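Local coordinates for C2 toxin component I (Clostridium botulinum, PDB 2J3X), which transfers ADP-ribose, as the enzymatic component of the binary C2 toxin, to a target protein that is probably actin, as in related binary toxins, at residues A[289-294]-A[371-376]. The protein carries 2 engineered substitutions. Numbering follows the deposited sequence.
Sequences KPIPQT and EGAIGA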
ATOM      1  N   LYS A 289       2.219 -22.744  13.610  1.00 13.97           N
ATOM      2  CA  LYS A 289       3.261 -21.754  13.420  1.00 13.63           C
ATOM      3  C   LYS A 289       2.593 -20.438  12.945  1.00 12.76           C
ATOM      4  O   LYS A 289       2.534 -20.161  11.751  1.00 10.93           O
ATOM      5  CB  LYS A 289       4.300 -22.316  12.426  1.00 15.16           C
ATOM      6  CG  LYS A 289       5.563 -21.533  12.307  1.00 20.64           C
ATOM      7  CD  LYS A 289       6.808 -22.432  11.875  1.00 16.27           C
ATOM      8  CE  LYS A 289       7.969 -21.584  12.368  1.00 21.03           C
ATOM      9  NZ  LYS A 289       9.176 -21.831  11.617  1.00 21.46           N
ATOM     10  N   PRO A 290       1.946 -19.694  13.867  1.00 12.12           N
ATOM     11  CA  PRO A 290       1.228 -18.476  13.443  1.00 11.16           C
ATOM     12  C   PRO A 290       2.167 -17.460  12.749  1.00 11.27           C
ATOM     13  O   PRO A 290       3.399 -17.534  12.859  1.00 10.26           O
ATOM     14  CB  PRO A 290       0.660 -17.921  14.763  1.00 12.00           C
ATOM     15  CG  PRO A 290       0.471 -19.206  15.649  1.00 12.74           C
ATOM     16  CD  PRO A 290       1.773 -19.950  15.315  1.00 12.12           C
ATOM     17  N   ILE A 291       1.580 -16.544  11.985  1.00 11.74           N
ATOM     18  CA  ILE A 291       2.393 -15.582  11.251  1.00 10.39           C
ATOM     19  C   ILE A 291       3.421 -14.909  12.188  1.00 12.15           C
ATOM     20  O   ILE A 291       3.056 -14.364  13.206  1.00 10.76           O
ATOM     21  CB  ILE A 291       1.458 -14.525  10.658  1.00 11.44           C
ATOM     22  CG1 ILE A 291       0.441 -15.184   9.680  1.00 10.33           C
ATOM     23  CG2 ILE A 291       2.241 -13.408   9.953  1.00 10.10           C
ATOM     24  CD1 ILE A 291       1.136 -16.032   8.539  1.00 11.46           C
ATOM     25  N   PRO A 292       4.712 -15.025  11.875  1.00 12.72           N
ATOM     26  CA  PRO A 292       5.741 -14.661  12.879  1.00 13.90           C
ATOM     27  C   PRO A 292       6.011 -13.164  13.009  1.00 13.83           C
ATOM     28  O   PRO A 292       6.638 -12.738  13.974  1.00 13.48           O
ATOM     29  CB  PRO A 292       6.974 -15.405  12.368  1.00 14.50           C
ATOM     30  CG  PRO A 292       6.778 -15.451  10.899  1.00 16.25           C
ATOM     31  CD  PRO A 292       5.295 -15.666  10.692  1.00 14.16           C
ATOM     32  N   GLN A 293       5.680 -12.391  11.969  1.00 12.70           N
ATOM     33  CA  GLN A 293       5.917 -10.928  12.004  1.00 11.90           C
ATOM     34  C   GLN A 293       4.870 -10.307  11.121  1.00 12.76           C
ATOM     35  O   GLN A 293       4.308 -11.000  10.276  1.00 12.62           O
ATOM     36  CB  GLN A 293       7.327 -10.578  11.502  1.00 12.16           C
ATOM     37  CG  GLN A 293       7.525 -10.888   9.969  1.00 12.38           C
ATOM     38  CD  GLN A 293       8.929 -10.651   9.423  1.00 15.90           C
ATOM     39  OE1 GLN A 293       9.419 -11.426   8.655  1.00 14.33           O
ATOM     40  NE2 GLN A 293       9.583  -9.552   9.850  1.00 20.46           N
ATOM     41  N   THR A 294       4.638  -9.019  11.263  1.00 11.03           N
ATOM     42  CA  THR A 294       3.623  -8.364  10.419  1.00 12.19           C
ATOM     43  C   THR A 294       4.121  -8.261   8.977  1.00 12.67           C
ATOM     44  O   THR A 294       5.235  -7.825   8.734  1.00 11.93           O
ATOM     45  CB  THR A 294       3.305  -7.000  10.995  1.00 14.47           C
ATOM     46  OG1 THR A 294       2.776  -7.202  12.312  1.00 16.88           O
ATOM     47  CG2 THR A 294       2.195  -6.276  10.150  1.00 16.26           C
ATOM     48  N   GLU A 371       1.500 -10.076  13.404  1.00 11.98           N
ATOM     49  CA  GLU A 371       2.145 -11.132  14.154  1.00 12.71           C
ATOM     50  C   GLU A 371       1.155 -11.953  15.007  1.00 11.96           C
ATOM     51  O   GLU A 371       0.434 -11.367  15.836  1.00 12.17           O
ATOM     52  CB  GLU A 371       3.257 -10.562  15.080  1.00 13.44           C
ATOM     53  CG  GLU A 371       3.902 -11.666  15.906  1.00 14.36           C
ATOM     54  CD  GLU A 371       4.960 -11.218  16.923  1.00 18.21           C
ATOM     55  OE1 GLU A 371       5.635 -10.241  16.629  1.00 19.73           O
ATOM     56  OE2 GLU A 371       5.044 -11.880  18.013  1.00 21.19           O
ATOM     57  N   GLY A 372       1.146 -13.279  14.874  1.00 10.40           N
ATOM     58  CA  GLY A 372       0.337 -14.098  15.745  1.00 10.41           C
ATOM     59  C   GLY A 372      -0.939 -14.496  15.001  1.00 10.50           C
ATOM     60  O   GLY A 372      -1.694 -15.326  15.508  1.00 12.48           O
ATOM     61  N   ALA A 373      -1.215 -13.868  13.854  1.00 12.40           N
ATOM     62  CA  ALA A 373      -2.437 -14.288  13.039  1.00 11.18           C
ATOM     63  C   ALA A 373      -2.355 -15.806  12.749  1.00 12.34           C
ATOM     64  O   ALA A 373      -1.264 -16.350  12.474  1.00 12.18           O
ATOM     65  CB  ALA A 373      -2.531 -13.544  11.743  1.00 13.88           C
ATOM     66  N   ILE A 374      -3.502 -16.477  12.799  1.00 11.92           N
ATOM     67  CA  ILE A 374      -3.515 -17.897  12.558  1.00 10.25           C
ATOM     68  C   ILE A 374      -3.586 -18.165  11.025  1.00 10.56           C
ATOM     69  O   ILE A 374      -4.549 -17.781  10.318  1.00 10.40           O
ATOM     70  CB  ILE A 374      -4.711 -18.563  13.247  1.00 11.72           C
ATOM     71  CG1 ILE A 374      -4.730 -18.271  14.747  1.00 11.23           C
ATOM     72  CG2 ILE A 374      -4.706 -20.105  12.921  1.00  9.94           C
ATOM     73  CD1 ILE A 374      -3.461 -18.686  15.565  1.00 13.02           C
ATOM     74  N   GLY A 375      -2.521 -18.767  10.531  1.00 10.90           N
ATOM     75  CA  GLY A 375      -2.319 -18.990   9.113  1.00 10.73           C
ATOM     76  C   GLY A 375      -0.945 -19.587   8.909  1.00 10.28           C
ATOM     77  O   GLY A 375      -0.137 -19.651   9.835  1.00 10.62           O
ATOM     78  N   ALA A 376      -0.653 -19.993   7.671  1.00 11.07           N
ATOM     79  CA  ALA A 376       0.670 -20.546   7.359  1.00 10.26           C
ATOM     80  C   ALA A 376       0.966 -20.301   5.909  1.00 10.88           C
ATOM     81  O   ALA A 376       0.076 -20.377   5.044  1.00 10.45           O
ATOM     82  CB  ALA A 376       0.696 -22.067   7.628  1.00 10.09           C
TER
HETATM   83  O   HOH W   1       0.698 -22.235  11.271  1.00 11.12           O
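Ile291 turns its side chain onto Ala373: with CG1 anti to its carbonyl carbon (chi1 -61°), it sets CG1 4.0 Å from Ala373 CB, while CD1 reaches on to the Gly375 carbonyl. Pro290 runs alongside Ile374 in the same direction, its CG 4.0 Å from Ile374 CD1. Further along, Glu371 lays CG 3.5 Å from Pro292 O, and its N-H makes a weak bond to Thr294 OG1.

The backbone of Ile291 is gripped at both ends. Its N-H bonds to Ala373 O at 2.9 Å, and its carbonyl oxygen takes the N-H of Gly372 at 2.8 Å. The chain turns at Glu371-Gly372, whose backbone angles are close to those of a type II turn; Gly372, with phi 101°, takes up a backbone shape that suits glycine. At the other end a water accepts the N-H of Lys289 and lies 3.1 Å from Gly375 O, one of several acceptors within its reach.

A loop and a loop-to-strand junction are thus zipped together in the second ADP-ribosyltransferase exoenzyme region: one joins helix 273-286 to strand 295-301, the other leads from strand 363-369 into strand 375-377. Tyr234 of helix 227-234 packs on Ile291 and Ala376, and Leu286 of helix 273-286 touches Ile374.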